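Local coordinates for protein alpha-rhamnosidase (Dictyoglomus thermophilum, PDB 6I60) that probably hydrolyses terminal non-reducing alpha-L-rhamnose residues from alpha-L-rhamnosides, as a bacterial glycoside hydrolase built of several domains, at residues 59-73 against 113-125. Sequence-based numbering, arbitrary orientation.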
# COMPACT_ATOMS: atom_id res chain seq x y z
N HIS A 59 26.30 -6.55 -14.00
CA HIS A 59 27.40 -7.15 -14.74
C HIS A 59 28.00 -6.13 -15.70
O HIS A 59 27.35 -5.15 -16.08
CB HIS A 59 26.93 -8.39 -15.51
CG HIS A 59 28.03 -9.37 -15.79
ND1 HIS A 59 28.83 -9.29 -16.91
CD2 HIS A 59 28.45 -10.46 -15.10
CE1 HIS A 59 29.70 -10.29 -16.90
NE2 HIS A 59 29.49 -11.01 -15.81
N LEU A 60 29.25 -6.38 -16.08
CA LEU A 60 29.92 -5.50 -17.04
C LEU A 60 29.37 -5.71 -18.45
O LEU A 60 29.23 -4.75 -19.22
CB LEU A 60 31.42 -5.74 -17.02
CG LEU A 60 32.19 -5.34 -15.76
CD1 LEU A 60 33.59 -5.92 -15.78
CD2 LEU A 60 32.22 -3.82 -15.62
N GLU A 61 29.06 -6.95 -18.80
CA GLU A 61 28.63 -7.29 -20.15
C GLU A 61 27.11 -7.24 -20.28
O GLU A 61 26.37 -7.20 -19.29
CB GLU A 61 29.14 -8.68 -20.54
CG GLU A 61 30.55 -8.98 -20.08
CD GLU A 61 30.90 -10.45 -20.24
OE1 GLU A 61 30.10 -11.18 -20.85
OE2 GLU A 61 31.97 -10.86 -19.74
N LYS A 62 26.65 -7.24 -21.52
CA LYS A 62 25.23 -7.31 -21.83
C LYS A 62 24.79 -8.76 -21.98
O LYS A 62 25.61 -9.68 -22.02
CB LYS A 62 24.92 -6.53 -23.11
CG LYS A 62 25.06 -5.02 -22.97
CD LYS A 62 24.55 -4.31 -24.22
CE LYS A 62 24.64 -2.80 -24.08
NZ LYS A 62 24.58 -2.12 -25.40
N ASN A 63 23.47 -8.96 -22.05
CA ASN A 63 22.87 -10.29 -22.23
C ASN A 63 23.33 -11.27 -21.15
O ASN A 63 23.63 -12.43 -21.43
CB ASN A 63 23.18 -10.85 -23.63
CG ASN A 63 22.76 -9.91 -24.73
OD1 ASN A 63 21.57 -9.63 -24.90
ND2 ASN A 63 23.73 -9.40 -25.48
N GLU A 64 23.39 -10.79 -19.91
CA GLU A 64 23.80 -11.62 -18.79
C GLU A 64 22.59 -12.01 -17.96
O GLU A 64 21.61 -11.27 -17.87
CB GLU A 64 24.83 -10.89 -17.93
CG GLU A 64 26.26 -11.02 -18.42
CD GLU A 64 26.79 -12.44 -18.34
OE1 GLU A 64 26.16 -13.26 -17.63
OE2 GLU A 64 27.82 -12.73 -18.97
N LYS A 65 22.68 -13.20 -17.36
CA LYS A 65 21.58 -13.75 -16.57
C LYS A 65 22.15 -14.73 -15.55
O LYS A 65 23.09 -15.47 -15.86
CB LYS A 65 20.54 -14.42 -17.48
CG LYS A 65 20.07 -15.79 -17.01
CD LYS A 65 18.86 -16.26 -17.82
CE LYS A 65 18.79 -17.78 -17.88
NZ LYS A 65 17.58 -18.24 -18.61
N GLN A 66 21.60 -14.71 -14.34
CA GLN A 66 22.08 -15.59 -13.28
C GLN A 66 21.76 -17.04 -13.60
O GLN A 66 20.63 -17.38 -13.97
CB GLN A 66 21.47 -15.20 -11.94
CG GLN A 66 21.73 -16.19 -10.82
CD GLN A 66 20.98 -15.86 -9.55
OE1 GLN A 66 21.22 -14.83 -8.92
NE2 GLN A 66 20.06 -16.74 -9.16
N THR A 67 22.77 -17.91 -13.45
CA THR A 67 22.58 -19.34 -13.63
C THR A 67 22.71 -20.14 -12.34
O THR A 67 22.23 -21.28 -12.29
CB THR A 67 23.59 -19.89 -14.65
OG1 THR A 67 24.92 -19.64 -14.19
CG2 THR A 67 23.38 -19.23 -16.00
N ALA A 68 23.34 -19.58 -11.31
CA ALA A 68 23.49 -20.28 -10.04
C ALA A 68 23.72 -19.26 -8.94
O ALA A 68 24.24 -18.17 -9.19
CB ALA A 68 24.64 -21.29 -10.09
N TYR A 69 23.34 -19.63 -7.72
CA TYR A 69 23.56 -18.79 -6.55
C TYR A 69 23.95 -19.66 -5.36
O TYR A 69 23.76 -20.88 -5.37
CB TYR A 69 22.31 -17.96 -6.20
CG TYR A 69 21.16 -18.77 -5.63
CD1 TYR A 69 21.05 -18.98 -4.26
CD2 TYR A 69 20.20 -19.32 -6.46
CE1 TYR A 69 20.01 -19.72 -3.73
CE2 TYR A 69 19.15 -20.06 -5.94
CZ TYR A 69 19.07 -20.26 -4.58
OH TYR A 69 18.03 -21.00 -4.06
N GLN A 70 24.50 -19.01 -4.34
CA GLN A 70 24.83 -19.68 -3.08
C GLN A 70 24.80 -18.64 -1.97
O GLN A 70 25.54 -17.66 -2.04
CB GLN A 70 26.20 -20.35 -3.15
CG GLN A 70 26.64 -20.94 -1.81
CD GLN A 70 28.14 -21.12 -1.72
OE1 GLN A 70 28.86 -20.94 -2.70
NE2 GLN A 70 28.62 -21.49 -0.54
N VAL A 71 23.96 -18.86 -0.97
CA VAL A 71 23.84 -17.95 0.16
C VAL A 71 24.31 -18.68 1.41
O VAL A 71 23.97 -19.84 1.63
CB VAL A 71 22.40 -17.42 0.32
CG1 VAL A 71 21.40 -18.56 0.21
CG2 VAL A 71 22.24 -16.70 1.65
N ILE A 72 25.12 -18.00 2.22
CA ILE A 72 25.66 -18.55 3.45
C ILE A 72 25.07 -17.76 4.61
O ILE A 72 25.09 -16.52 4.59
CB ILE A 72 27.20 -18.47 3.47
CG1 ILE A 72 27.79 -19.48 2.48
CG2 ILE A 72 27.72 -18.69 4.88
CD1 ILE A 72 29.21 -19.91 2.79
N VAL A 73 24.54 -18.46 5.60
CA VAL A 73 24.03 -17.80 6.80
C VAL A 73 24.81 -18.34 7.99
O VAL A 73 24.99 -19.55 8.12
CB VAL A 73 22.51 -18.00 6.97
CG1 VAL A 73 22.01 -17.28 8.25
CG2 VAL A 73 21.79 -17.57 5.69
N TYR A 113 21.63 -12.72 12.91
CA TYR A 113 22.27 -13.57 11.92
C TYR A 113 22.92 -12.71 10.84
O TYR A 113 22.60 -11.53 10.67
CB TYR A 113 21.28 -14.54 11.29
CG TYR A 113 20.60 -15.46 12.28
CD1 TYR A 113 19.45 -15.06 12.95
CD2 TYR A 113 21.12 -16.71 12.56
CE1 TYR A 113 18.83 -15.90 13.86
CE2 TYR A 113 20.51 -17.55 13.48
CZ TYR A 113 19.37 -17.14 14.12
OH TYR A 113 18.76 -17.98 15.03
N PHE A 114 23.85 -13.32 10.11
CA PHE A 114 24.58 -12.68 9.03
C PHE A 114 24.46 -13.54 7.78
O PHE A 114 24.36 -14.76 7.87
CB PHE A 114 26.06 -12.46 9.40
CG PHE A 114 26.27 -11.84 10.75
CD1 PHE A 114 26.23 -12.62 11.90
CD2 PHE A 114 26.51 -10.48 10.88
CE1 PHE A 114 26.42 -12.05 13.14
CE2 PHE A 114 26.70 -9.91 12.12
CZ PHE A 114 26.66 -10.70 13.26
N TRP A 115 24.49 -12.89 6.62
CA TRP A 115 24.37 -13.65 5.38
C TRP A 115 25.00 -12.88 4.22
O TRP A 115 24.84 -11.67 4.11
CB TRP A 115 22.91 -13.98 5.06
CG TRP A 115 22.05 -12.82 4.66
CD1 TRP A 115 21.69 -11.75 5.43
CD2 TRP A 115 21.41 -12.62 3.38
NE1 TRP A 115 20.88 -10.90 4.71
CE2 TRP A 115 20.70 -11.41 3.46
CE3 TRP A 115 21.39 -13.35 2.19
CZ2 TRP A 115 19.97 -10.91 2.38
CZ3 TRP A 115 20.66 -12.85 1.12
CH2 TRP A 115 19.96 -11.64 1.23
N LYS A 116 25.72 -13.62 3.38
CA LYS A 116 26.24 -13.14 2.10
C LYS A 116 25.72 -14.05 0.99
O LYS A 116 25.08 -15.07 1.25
CB LYS A 116 27.77 -13.11 2.10
CG LYS A 116 28.40 -13.08 3.48
CD LYS A 116 29.84 -13.56 3.44
CE LYS A 116 29.92 -15.07 3.28
NZ LYS A 116 31.33 -15.55 3.26
N VAL A 117 26.00 -13.68 -0.25
CA VAL A 117 25.54 -14.48 -1.38
C VAL A 117 26.47 -14.24 -2.57
O VAL A 117 26.97 -13.14 -2.78
CB VAL A 117 24.06 -14.15 -1.73
CG1 VAL A 117 23.92 -12.75 -2.28
CG2 VAL A 117 23.50 -15.17 -2.70
N ARG A 118 26.70 -15.31 -3.33
CA ARG A 118 27.39 -15.26 -4.61
C ARG A 118 26.44 -15.67 -5.72
O ARG A 118 25.41 -16.31 -5.47
CB ARG A 118 28.62 -16.18 -4.63
CG ARG A 118 29.67 -15.86 -3.58
CD ARG A 118 30.90 -16.74 -3.75
NE ARG A 118 30.57 -18.16 -3.86
CZ ARG A 118 31.33 -19.15 -3.38
NH1 ARG A 118 32.47 -18.87 -2.78
NH2 ARG A 118 30.95 -20.41 -3.53
N TRP A 119 26.79 -15.31 -6.95
CA TRP A 119 25.98 -15.66 -8.10
C TRP A 119 26.88 -16.03 -9.26
O TRP A 119 28.00 -15.52 -9.39
CB TRP A 119 25.03 -14.52 -8.50
CG TRP A 119 25.71 -13.38 -9.20
CD1 TRP A 119 26.61 -12.50 -8.67
CD2 TRP A 119 25.53 -12.98 -10.57
NE1 TRP A 119 27.00 -11.59 -9.62
CE2 TRP A 119 26.35 -11.86 -10.79
CE3 TRP A 119 24.75 -13.47 -11.63
CZ2 TRP A 119 26.42 -11.22 -12.03
CZ3 TRP A 119 24.82 -12.83 -12.85
CH2 TRP A 119 25.65 -11.72 -13.04
N TRP A 120 26.39 -16.93 -10.10
CA TRP A 120 27.10 -17.36 -11.30
C TRP A 120 26.40 -16.77 -12.52
O TRP A 120 25.17 -16.89 -12.65
CB TRP A 120 27.14 -18.89 -11.39
CG TRP A 120 28.17 -19.52 -10.50
CD1 TRP A 120 29.38 -20.02 -10.88
CD2 TRP A 120 28.09 -19.72 -9.09
NE1 TRP A 120 30.06 -20.52 -9.79
CE2 TRP A 120 29.28 -20.35 -8.68
CE3 TRP A 120 27.11 -19.43 -8.12
CZ2 TRP A 120 29.53 -20.69 -7.35
CZ3 TRP A 120 27.36 -19.77 -6.80
CH2 TRP A 120 28.56 -20.39 -6.43
N ASP A 121 27.17 -16.14 -13.39
CA ASP A 121 26.60 -15.46 -14.55
C ASP A 121 26.30 -16.47 -15.65
O ASP A 121 26.28 -17.68 -15.43
CB ASP A 121 27.55 -14.35 -15.02
CG ASP A 121 28.86 -14.89 -15.54
OD1 ASP A 121 29.14 -16.09 -15.33
OD2 ASP A 121 29.62 -14.11 -16.15
N SER A 122 26.06 -15.97 -16.87
CA SER A 122 25.66 -16.84 -17.97
C SER A 122 26.78 -17.77 -18.43
O SER A 122 26.49 -18.77 -19.08
CB SER A 122 25.17 -15.99 -19.15
OG SER A 122 23.82 -15.61 -18.99
N LYS A 123 28.03 -17.47 -18.09
CA LYS A 123 29.16 -18.32 -18.47
C LYS A 123 29.75 -19.06 -17.29
O LYS A 123 30.94 -19.39 -17.31
CB LYS A 123 30.26 -17.49 -19.10
CG LYS A 123 29.81 -16.79 -20.26
CD LYS A 123 31.02 -16.34 -20.97
CE LYS A 123 30.69 -15.10 -21.71
NZ LYS A 123 30.27 -15.52 -23.02
N ASP A 124 28.95 -19.29 -16.25
CA ASP A 124 29.37 -20.01 -15.05
C ASP A 124 30.57 -19.36 -14.37
O ASP A 124 31.30 -20.03 -13.63
CB ASP A 124 29.68 -21.48 -15.38
CG ASP A 124 29.47 -22.39 -14.18
OD1 ASP A 124 28.64 -22.06 -13.32
OD2 ASP A 124 30.16 -23.44 -14.11
N GLN A 125 30.79 -18.07 -14.61
CA GLN A 125 31.88 -17.36 -13.95
C GLN A 125 31.46 -16.98 -12.54
O GLN A 125 30.41 -16.34 -12.35
CB GLN A 125 32.27 -16.12 -14.76
CG GLN A 125 32.52 -16.41 -16.24
CD GLN A 125 32.88 -15.17 -17.02
OE1 GLN A 125 33.82 -15.19 -17.83
NE2 GLN A 125 32.14 -14.09 -16.80
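Strands 68-73 and 113-120 run antiparallel, their axes 169° apart and 4.5 Å at closest approach, with Ala68, Gln70 and Ile72 in hydrogen-bonded pairs with Trp120, Arg118 and Lys116. At the start of this ladder, Thr67 and Ala68 both face Trp120, a classic beta bulge: Thr67 N donates to Trp120 O (2.7 Å), while Trp120 N donates to Ala68 O. The Thr67 hydroxyl, OG1 set between backbone N and carbonyl carbon, hydrogen-bonds to Asp121 O at 2.7 Å; Asp124 N reaches that oxygen from the opposite face of its carbonyl plane, closing the type I turn 121-124.

On the face with Ala68 and Gln70, the Trp120 indole lies edge-on along the neighbouring strand, its CE3 3.7 Å from Ala68 CB. The other face carries Val71, whose CG2 meets the edge of the Trp115 ring at CE3 (3.5 Å). Both segments belong to the N-terminal immunoglobulin-like domain, where these strands are neighbours in a five-stranded mixed sheet, flanked by 88-89 and 133-137.

Beyond the strands, the 59-66 loop folds against the turn. Glu64 OE1 accepts a hydrogen bond from Ser122 N through its syn lone pair, 2.8 Å and nearly straight at 168°. Asp121 OD2 receives a weak bond from His59 NE2 (3.1 Å) and a shorter one from Gln125 NE2, while OD1 accepts one from Gln125 N. An alanine in place of Asp121 would probably leave Gln125 N and NE2 without their shared acceptor, the side-chain amide freer to turn, and cost His59 NE2 only a weak partner. His59 also meets Trp119 rim to rim, the ring planes at 90°, while Trp119 NE1 is hydrogen-bonded to Tyr30 O. Glu64 N and Gln66 N hydrogen-bond to Ser934 and Asn891, linking this loop to the C-terminal region.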